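Local structure of family 88 glycosyl hydrolase (5NOA) at residues Asn41-Trp44 with Gln45-Pro49; Tyr204-Asp207 with Gly208-Tyr212; Leu299-Gly302 with Val303-Phe307. The protein probably acts as a polysaccharide lyase that removes rhamnose caps from complex arabinogalactan proteins, although its family is generally assigned hydrolase activity. One frame throughout, in Å; residues are numbered along the deposited sequence.

Contact 1 of 3, residues Asn41-Trp44 with Gln45-Pro49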
loop_
_atom_site.group_PDB
_atom_site.type_symbol
_atom_site.label_atom_id
_atom_site.label_comp_id
_atom_site.label_asym_id
_atom_site.label_seq_id
_atom_site.Cartn_x
_atom_site.Cartn_y
_atom_site.Cartn_z
ATOM N N ASN A 41 2.680 -8.720 14.548
ATOM C CA ASN A 41 1.954 -7.555 15.005
ATOM C C ASN A 41 2.190 -7.318 16.482
ATOM O O ASN A 41 2.326 -6.181 16.938
ATOM C CB ASN A 41 0.487 -7.650 14.641
ATOM C CG ASN A 41 -0.162 -6.309 14.400
ATOM O OD1 ASN A 41 0.545 -5.355 14.105
ATOM N ND2 ASN A 41 -1.475 -6.220 14.488
ATOM N N GLY A 42 2.277 -8.400 17.248
ATOM C CA GLY A 42 2.628 -8.297 18.658
ATOM C C GLY A 42 4.003 -7.701 18.877
ATOM O O GLY A 42 4.188 -6.846 19.775
ATOM N N TYR A 43 4.991 -8.147 18.092
ATOM C CA TYR A 43 6.351 -7.604 18.192
ATOM C C TYR A 43 6.290 -6.085 17.961
ATOM O O TYR A 43 6.904 -5.300 18.698
ATOM C CB TYR A 43 7.274 -8.307 17.199
ATOM C CG TYR A 43 8.652 -7.743 17.163
ATOM C CD1 TYR A 43 9.638 -8.168 18.028
ATOM C CD2 TYR A 43 8.972 -6.744 16.265
ATOM C CE1 TYR A 43 10.918 -7.635 17.970
ATOM C CE2 TYR A 43 10.234 -6.189 16.207
ATOM C CZ TYR A 43 11.201 -6.632 17.067
ATOM O OH TYR A 43 12.440 -6.078 16.999
ATOM N N TRP A 44 5.596 -5.701 16.898
ATOM C CA TRP A 44 5.562 -4.286 16.561
ATOM C C TRP A 44 4.920 -3.475 17.701
ATOM O O TRP A 44 5.448 -2.455 18.160
ATOM C CB TRP A 44 4.842 -4.037 15.253
ATOM C CG TRP A 44 4.860 -2.626 14.925
ATOM C CD1 TRP A 44 3.868 -1.714 15.204
ATOM C CD2 TRP A 44 5.925 -1.902 14.376
ATOM N NE1 TRP A 44 4.250 -0.476 14.844
ATOM C CE2 TRP A 44 5.498 -0.539 14.293
ATOM C CE3 TRP A 44 7.186 -2.238 13.918
ATOM C CZ2 TRP A 44 6.329 0.474 13.840
ATOM C CZ3 TRP A 44 8.000 -1.192 13.385
ATOM C CH2 TRP A 44 7.548 0.122 13.363
ATOM N N GLN A 45 3.762 -3.924 18.152
ATOM C CA GLN A 45 3.029 -3.148 19.170
ATOM C C GLN A 45 3.753 -3.110 20.522
ATOM O O GLN A 45 3.768 -2.078 21.191
ATOM C CB GLN A 45 1.597 -3.634 19.289
ATOM C CG GLN A 45 0.811 -3.348 18.027
ATOM C CD GLN A 45 -0.630 -3.812 18.025
ATOM O OE1 GLN A 45 -1.126 -4.382 19.003
ATOM N NE2 GLN A 45 -1.318 -3.594 16.904
ATOM N N THR A 46 4.410 -4.227 20.860
ATOM C CA THR A 46 5.216 -4.280 22.079
ATOM C C THR A 46 6.343 -3.272 22.052
ATOM O O THR A 46 6.669 -2.654 23.069
ATOM C CB THR A 46 5.778 -5.710 22.290
ATOM O OG1 THR A 46 4.677 -6.563 22.578
ATOM C CG2 THR A 46 6.791 -5.776 23.409
ATOM N N ASN A 47 6.971 -3.138 20.897
ATOM C CA ASN A 47 8.116 -2.266 20.768
ATOM C C ASN A 47 7.747 -0.795 20.478
ATOM O O ASN A 47 8.604 0.067 20.501
ATOM C CB ASN A 47 9.035 -2.875 19.711
ATOM C CG ASN A 47 9.819 -4.044 20.264
ATOM O OD1 ASN A 47 10.727 -3.823 21.035
ATOM N ND2 ASN A 47 9.453 -5.280 19.925
ATOM N N HIS A 48 6.460 -0.537 20.227
ATOM C CA HIS A 48 5.935 0.814 19.968
ATOM C C HIS A 48 4.700 1.114 20.829
ATOM O O HIS A 48 3.613 1.291 20.310
ATOM C CB HIS A 48 5.666 0.988 18.486
ATOM C CG HIS A 48 6.884 0.796 17.671
ATOM N ND1 HIS A 48 7.321 -0.440 17.250
ATOM C CD2 HIS A 48 7.822 1.686 17.281
ATOM C CE1 HIS A 48 8.462 -0.297 16.600
ATOM N NE2 HIS A 48 8.786 0.983 16.602
ATOM N N PRO A 49 4.866 1.181 22.150
ATOM C CA PRO A 49 3.693 1.448 22.997
ATOM C C PRO A 49 3.127 2.851 22.841
ATOM O O PRO A 49 1.959 3.047 23.147
ATOM C CB PRO A 49 4.238 1.253 24.414
ATOM C CG PRO A 49 5.706 1.490 24.297
ATOM C CD PRO A 49 6.063 0.914 22.960
#
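The imidazole of His48 lies face to face on the six-membered ring of Trp44, the ring centroids 3.7 Å apart and the planes 18° from parallel, while one face of the Tyr43 ring carries the side-chain amide nitrogen, ND2, of Asn47. Both pairs sit at the C-terminal end of helix 29-47, in a chain whose family belongs to the six-hairpin (alpha/alpha barrel) clan. Trp44 also stacks with Tyr61. With CG anti to the Trp44 backbone nitrogen (chi1 -178°), the indole folds back beside its own carbonyl, and His48 can use both at once: its ND1 donates to Trp44 O at 2.9 Å, almost exactly in the imidazole plane. That bond should hinder the ring from flipping on the indole.

One residue earlier the pattern recurs with an amide. Asn47 ND2 hovers 3.3 Å above the centre of the Tyr43 ring and donates to Tyr43 O at 2.8 Å, while the backbone Asn47 N reaches the same oxygen from the opposite face of the carbonyl plane. Further back, Gln45 NE2 and Asn41 OD1 both bond to Tyr61 OH, tying this side of the helix to helix 56-72. Gly42 O takes two donors as well: Thr46 N at 2.8 Å, and from the other face of the carbonyl plane Thr46 OG1 at 2.9 Å.

Contact 2 of 3, residues Tyr204-Asp207 with Gly208-Tyr212; sequences YYRD and GKYVY
Asp207 and Tyr210 close a type I beta turn in the loop that follows strand 203-204, Tyr210 N donating to Asp207 O at 3.2 Å. The Asp207 side chain adds an Asx turn on top: OD1 takes Lys209 N on its anti lone pair at 3.0 Å. On its syn side the same oxygen meets Lys209 NZ in a 3.2 Å salt bridge, for which the lysine chain doubles back at chi3 and chi4. OD1 also lies in the plane of the Tyr210 ring, at its edge.

Over one face of that ring runs Arg206. A first torsion of 72° brings its aliphatic part across the phenol, with CD 3.3 Å from the ring centroid in a CH-pi contact, and the guanidinium lies partly over Tyr210 OH and makes a cation-pi contact with Trp225.

One face of the Tyr205 ring is covered by the chain beyond the turn: Val211 CA sits 3.8 Å from its centroid, only 7° off the normal, and Val211 CG2 touches Tyr205 CD2 at 3.5 Å. The Tyr205 hydroxyl bonds to Asp198 and accepts a weak bond from Tyr212 N. With an alanine in place of this tyrosine, Val211 CA would probably lose the surface it rests on and Asp198 its phenol partner.

Tyr205 also stacks with Phe224, just ahead of helix 226-242, the Tyr205 backbone bonds to Met196 at the end of helix 180-196, and neighbouring Tyr204 packs on helix 250-266.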
loop_
_atom_site.group_PDB
_atom_site.type_symbol
_atom_site.label_atom_id
_atom_site.label_comp_id
_atom_site.label_asym_id
_atom_site.label_seq_id
_atom_site.Cartn_x
_atom_site.Cartn_y
_atom_site.Cartn_z
ATOM N N TYR A 204 4.789 1.193 -13.445
ATOM C CA TYR A 204 4.815 2.597 -13.100
ATOM C C TYR A 204 6.203 3.050 -12.668
ATOM O O TYR A 204 6.822 2.468 -11.773
ATOM C CB TYR A 204 3.873 2.874 -11.920
ATOM C CG TYR A 204 2.407 2.879 -12.287
ATOM C CD1 TYR A 204 1.711 1.674 -12.373
ATOM C CD2 TYR A 204 1.717 4.021 -12.575
ATOM C CE1 TYR A 204 0.393 1.612 -12.728
ATOM C CE2 TYR A 204 0.360 3.977 -12.918
ATOM C CZ TYR A 204 -0.261 2.771 -13.025
ATOM O OH TYR A 204 -1.585 2.700 -13.371
ATOM N N TYR A 205 6.631 4.161 -13.232
ATOM C CA TYR A 205 7.763 4.884 -12.687
ATOM C C TYR A 205 7.382 5.482 -11.337
ATOM O O TYR A 205 6.233 5.815 -11.096
ATOM C CB TYR A 205 8.203 5.981 -13.663
ATOM C CG TYR A 205 8.764 5.421 -14.978
ATOM C CD1 TYR A 205 9.998 4.779 -15.017
ATOM C CD2 TYR A 205 8.057 5.519 -16.157
ATOM C CE1 TYR A 205 10.504 4.276 -16.206
ATOM C CE2 TYR A 205 8.531 4.991 -17.344
ATOM C CZ TYR A 205 9.763 4.385 -17.369
ATOM O OH TYR A 205 10.246 3.848 -18.544
ATOM N N ARG A 206 8.382 5.704 -10.514
ATOM C CA ARG A 206 8.089 6.230 -9.198
ATOM C C ARG A 206 7.521 7.664 -9.211
ATOM O O ARG A 206 6.789 8.047 -8.294
ATOM C CB ARG A 206 9.261 6.094 -8.265
ATOM C CG ARG A 206 10.391 7.018 -8.564
ATOM C CD ARG A 206 11.671 6.500 -7.966
ATOM N NE ARG A 206 11.742 6.601 -6.538
ATOM C CZ ARG A 206 12.757 6.147 -5.771
ATOM N NH1 ARG A 206 13.874 5.493 -6.238
ATOM N NH2 ARG A 206 12.677 6.315 -4.461
ATOM N N ASP A 207 7.924 8.412 -10.246
ATOM C CA ASP A 207 7.449 9.764 -10.535
ATOM C C ASP A 207 7.945 10.096 -11.941
ATOM O O ASP A 207 8.712 9.307 -12.552
ATOM C CB ASP A 207 7.852 10.813 -9.467
ATOM C CG ASP A 207 9.317 10.977 -9.279
ATOM O OD1 ASP A 207 10.014 11.276 -10.245
ATOM O OD2 ASP A 207 9.779 10.866 -8.122
ATOM N N GLY A 208 7.553 11.247 -12.430
ATOM C CA GLY A 208 7.876 11.651 -13.793
ATOM C C GLY A 208 9.347 11.906 -14.089
ATOM O O GLY A 208 9.715 11.908 -15.273
ATOM N N LYS A 209 10.209 12.085 -13.089
ATOM C CA LYS A 209 11.702 12.238 -13.397
ATOM C C LYS A 209 12.381 10.920 -13.808
ATOM O O LYS A 209 13.465 10.901 -14.435
ATOM C CB LYS A 209 12.483 12.577 -12.136
ATOM C CG LYS A 209 12.172 13.885 -11.518
ATOM C CD LYS A 209 13.229 14.332 -10.500
ATOM C CE LYS A 209 13.451 13.371 -9.338
ATOM N NZ LYS A 209 12.252 12.804 -8.634
ATOM N N TYR A 210 11.773 9.772 -13.476
ATOM C CA TYR A 210 12.454 8.467 -13.657
ATOM C C TYR A 210 12.198 7.803 -14.967
ATOM O O TYR A 210 12.650 6.681 -15.208
ATOM C CB TYR A 210 12.049 7.540 -12.497
ATOM C CG TYR A 210 12.765 7.889 -11.244
ATOM C CD1 TYR A 210 12.342 8.964 -10.455
ATOM C CD2 TYR A 210 13.913 7.173 -10.848
ATOM C CE1 TYR A 210 13.031 9.291 -9.293
ATOM C CE2 TYR A 210 14.614 7.494 -9.695
ATOM C CZ TYR A 210 14.179 8.558 -8.931
ATOM O OH TYR A 210 14.841 8.868 -7.775
ATOM N N VAL A 211 11.549 8.504 -15.891
ATOM C CA VAL A 211 11.213 7.949 -17.174
ATOM C C VAL A 211 12.443 7.687 -18.116
ATOM O O VAL A 211 13.349 8.471 -18.292
ATOM C CB VAL A 211 10.057 8.768 -17.803
ATOM C CG1 VAL A 211 9.572 8.184 -19.119
ATOM C CG2 VAL A 211 8.870 8.870 -16.832
ATOM N N TYR A 212 12.412 6.522 -18.747
ATOM C CA TYR A 212 13.373 6.131 -19.793
ATOM C C TYR A 212 13.069 6.884 -21.100
ATOM O O TYR A 212 11.898 7.180 -21.374
ATOM C CB TYR A 212 13.166 4.633 -19.997
ATOM C CG TYR A 212 14.059 3.996 -21.023
ATOM C CD1 TYR A 212 13.649 3.901 -22.347
ATOM C CD2 TYR A 212 15.252 3.423 -20.657
ATOM C CE1 TYR A 212 14.458 3.287 -23.305
ATOM C CE2 TYR A 212 16.073 2.824 -21.600
ATOM C CZ TYR A 212 15.677 2.776 -22.928
ATOM O OH TYR A 212 16.506 2.157 -23.837
#

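Contact 3 of 3, residues Leu299-Gly302 with Val303-Phe307; sequences LQWG and VNNGF
Asn305 lays its side-chain amide flat over the indole of Trp301, planes 13° apart, where helix 289-304 ends in a Schellman motif. This is the tight part. With CG anti to its carbonyl carbon (chi1 -69°), Asn305 swings the amide over the indole; ND2 stands 3.1 Å above the indole plane and gives a nearly straight bond (168°) to Trp301 O at 2.9 Å, which fixes the turn of the amide, while Asn305 CB makes a CH-pi contact with the six-membered ring. Phe307 meets the same indole rim to rim, CD2 3.6 Å from Trp301 CZ3. The motif's outer bond, Phe307 N to Gly302 O, is 2.9 Å long; its inner one, Gly306 N to Val303 O, is weak, and Gly306 takes the positive phi that reverses the chain.

The solvent side is looser: Gly306 is exposed, and a water accepts from Trp301 NE1 at 3.0 Å and donates to Asn305 OD1. Gln300 NE2 reaches Asn304 OD1 only weakly; these two amides have firmer partners in Gln314 and Glu370.

Trp301 faces helix 226-242 and Phe307 helix 250-266, while Gln300 and Asn304 touch helix 358-377 and Val303 packs on helix 310-328.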
loop_
_atom_site.group_PDB
_atom_site.type_symbol
_atom_site.label_atom_id
_atom_site.label_comp_id
_atom_site.label_asym_id
_atom_site.label_seq_id
_atom_site.Cartn_x
_atom_site.Cartn_y
_atom_site.Cartn_z
ATOM N N LEU A 299 -1.218 -9.538 -5.635
ATOM C CA LEU A 299 -1.397 -10.690 -6.515
ATOM C C LEU A 299 -2.326 -11.711 -5.861
ATOM O O LEU A 299 -3.224 -12.238 -6.522
ATOM C CB LEU A 299 -0.089 -11.333 -6.887
ATOM C CG LEU A 299 0.858 -10.485 -7.740
ATOM C CD1 LEU A 299 2.165 -11.208 -7.943
ATOM C CD2 LEU A 299 0.256 -10.118 -9.062
ATOM N N GLN A 300 -2.126 -12.019 -4.585
ATOM C CA GLN A 300 -3.019 -12.995 -3.960
ATOM C C GLN A 300 -4.429 -12.455 -3.888
ATOM O O GLN A 300 -5.402 -13.194 -4.079
ATOM C CB GLN A 300 -2.529 -13.384 -2.585
ATOM C CG GLN A 300 -3.374 -14.528 -1.961
ATOM C CD GLN A 300 -3.144 -15.864 -2.674
ATOM O OE1 GLN A 300 -2.162 -16.538 -2.404
ATOM N NE2 GLN A 300 -4.004 -16.215 -3.620
ATOM N N TRP A 301 -4.570 -11.150 -3.589
ATOM C CA TRP A 301 -5.895 -10.560 -3.523
ATOM C C TRP A 301 -6.566 -10.680 -4.870
ATOM O O TRP A 301 -7.748 -11.060 -4.995
ATOM C CB TRP A 301 -5.852 -9.085 -3.053
ATOM C CG TRP A 301 -7.217 -8.555 -2.854
ATOM C CD1 TRP A 301 -7.934 -8.603 -1.683
ATOM C CD2 TRP A 301 -8.093 -7.981 -3.834
ATOM N NE1 TRP A 301 -9.183 -8.091 -1.877
ATOM C CE2 TRP A 301 -9.333 -7.742 -3.189
ATOM C CE3 TRP A 301 -7.975 -7.663 -5.192
ATOM C CZ2 TRP A 301 -10.443 -7.233 -3.859
ATOM C CZ3 TRP A 301 -9.111 -7.154 -5.861
ATOM C CH2 TRP A 301 -10.308 -6.937 -5.172
ATOM N N GLY A 302 -5.845 -10.364 -5.932
ATOM C CA GLY A 302 -6.443 -10.439 -7.276
ATOM C C GLY A 302 -6.850 -11.831 -7.697
ATOM O O GLY A 302 -7.882 -12.002 -8.387
ATOM N N VAL A 303 -6.057 -12.824 -7.288
ATOM C CA VAL A 303 -6.437 -14.246 -7.511
ATOM C C VAL A 303 -7.676 -14.578 -6.666
ATOM O O VAL A 303 -8.643 -15.159 -7.203
ATOM C CB VAL A 303 -5.255 -15.161 -7.152
ATOM C CG1 VAL A 303 -5.669 -16.624 -7.028
ATOM C CG2 VAL A 303 -4.161 -15.019 -8.199
ATOM N N ASN A 304 -7.692 -14.182 -5.402
ATOM C CA ASN A 304 -8.791 -14.523 -4.505
ATOM C C ASN A 304 -10.078 -13.795 -4.851
ATOM O O ASN A 304 -11.136 -14.229 -4.416
ATOM C CB ASN A 304 -8.449 -14.134 -3.075
ATOM C CG ASN A 304 -7.475 -15.039 -2.398
ATOM O OD1 ASN A 304 -7.188 -16.138 -2.839
ATOM N ND2 ASN A 304 -6.984 -14.590 -1.228
ATOM N N ASN A 305 -10.017 -12.720 -5.627
ATOM C CA ASN A 305 -11.196 -11.926 -5.894
ATOM C C ASN A 305 -11.560 -11.908 -7.359
ATOM O O ASN A 305 -12.401 -11.131 -7.757
ATOM C CB ASN A 305 -11.079 -10.548 -5.266
ATOM C CG ASN A 305 -11.124 -10.617 -3.775
ATOM O OD1 ASN A 305 -12.197 -10.481 -3.184
ATOM N ND2 ASN A 305 -9.977 -10.867 -3.147
ATOM N N GLY A 306 -10.983 -12.817 -8.131
ATOM C CA GLY A 306 -11.493 -13.136 -9.436
ATOM C C GLY A 306 -11.072 -12.234 -10.563
ATOM O O GLY A 306 -11.680 -12.242 -11.622
ATOM N N PHE A 307 -10.019 -11.477 -10.335
ATOM C CA PHE A 307 -9.474 -10.598 -11.366
ATOM C C PHE A 307 -8.244 -11.112 -12.058
ATOM O O PHE A 307 -7.949 -10.665 -13.172
ATOM C CB PHE A 307 -9.216 -9.230 -10.759
ATOM C CG PHE A 307 -10.449 -8.589 -10.239
ATOM C CD1 PHE A 307 -11.432 -8.152 -11.113
ATOM C CD2 PHE A 307 -10.665 -8.468 -8.886
ATOM C CE1 PHE A 307 -12.592 -7.590 -10.636
ATOM C CE2 PHE A 307 -11.833 -7.911 -8.398
ATOM C CZ PHE A 307 -12.792 -7.466 -9.276
HETATM O O HOH W 1 -11.877 -8.799 -0.849
#

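In the fold
Along the chain the three come in series, contact 1 at the end of helix 29-47, contact 2 in the loop between strand 203-204 and helix 226-242, and contact 3 at the end of helix 289-304. None touches another: the centres of contacts 1 and 2 lie about 35 Å apart on opposite sides of the chain's centre, those of 1 and 3 about 30 Å, those of 2 and 3 about 27 Å. Shared helices connect them. Helix 358-377, near the C-terminus, borders contacts 1 and 3, and helix 250-266 borders contacts 2 and 3. Two helix ends and one surface loop are thus built into a single, largely helical domain.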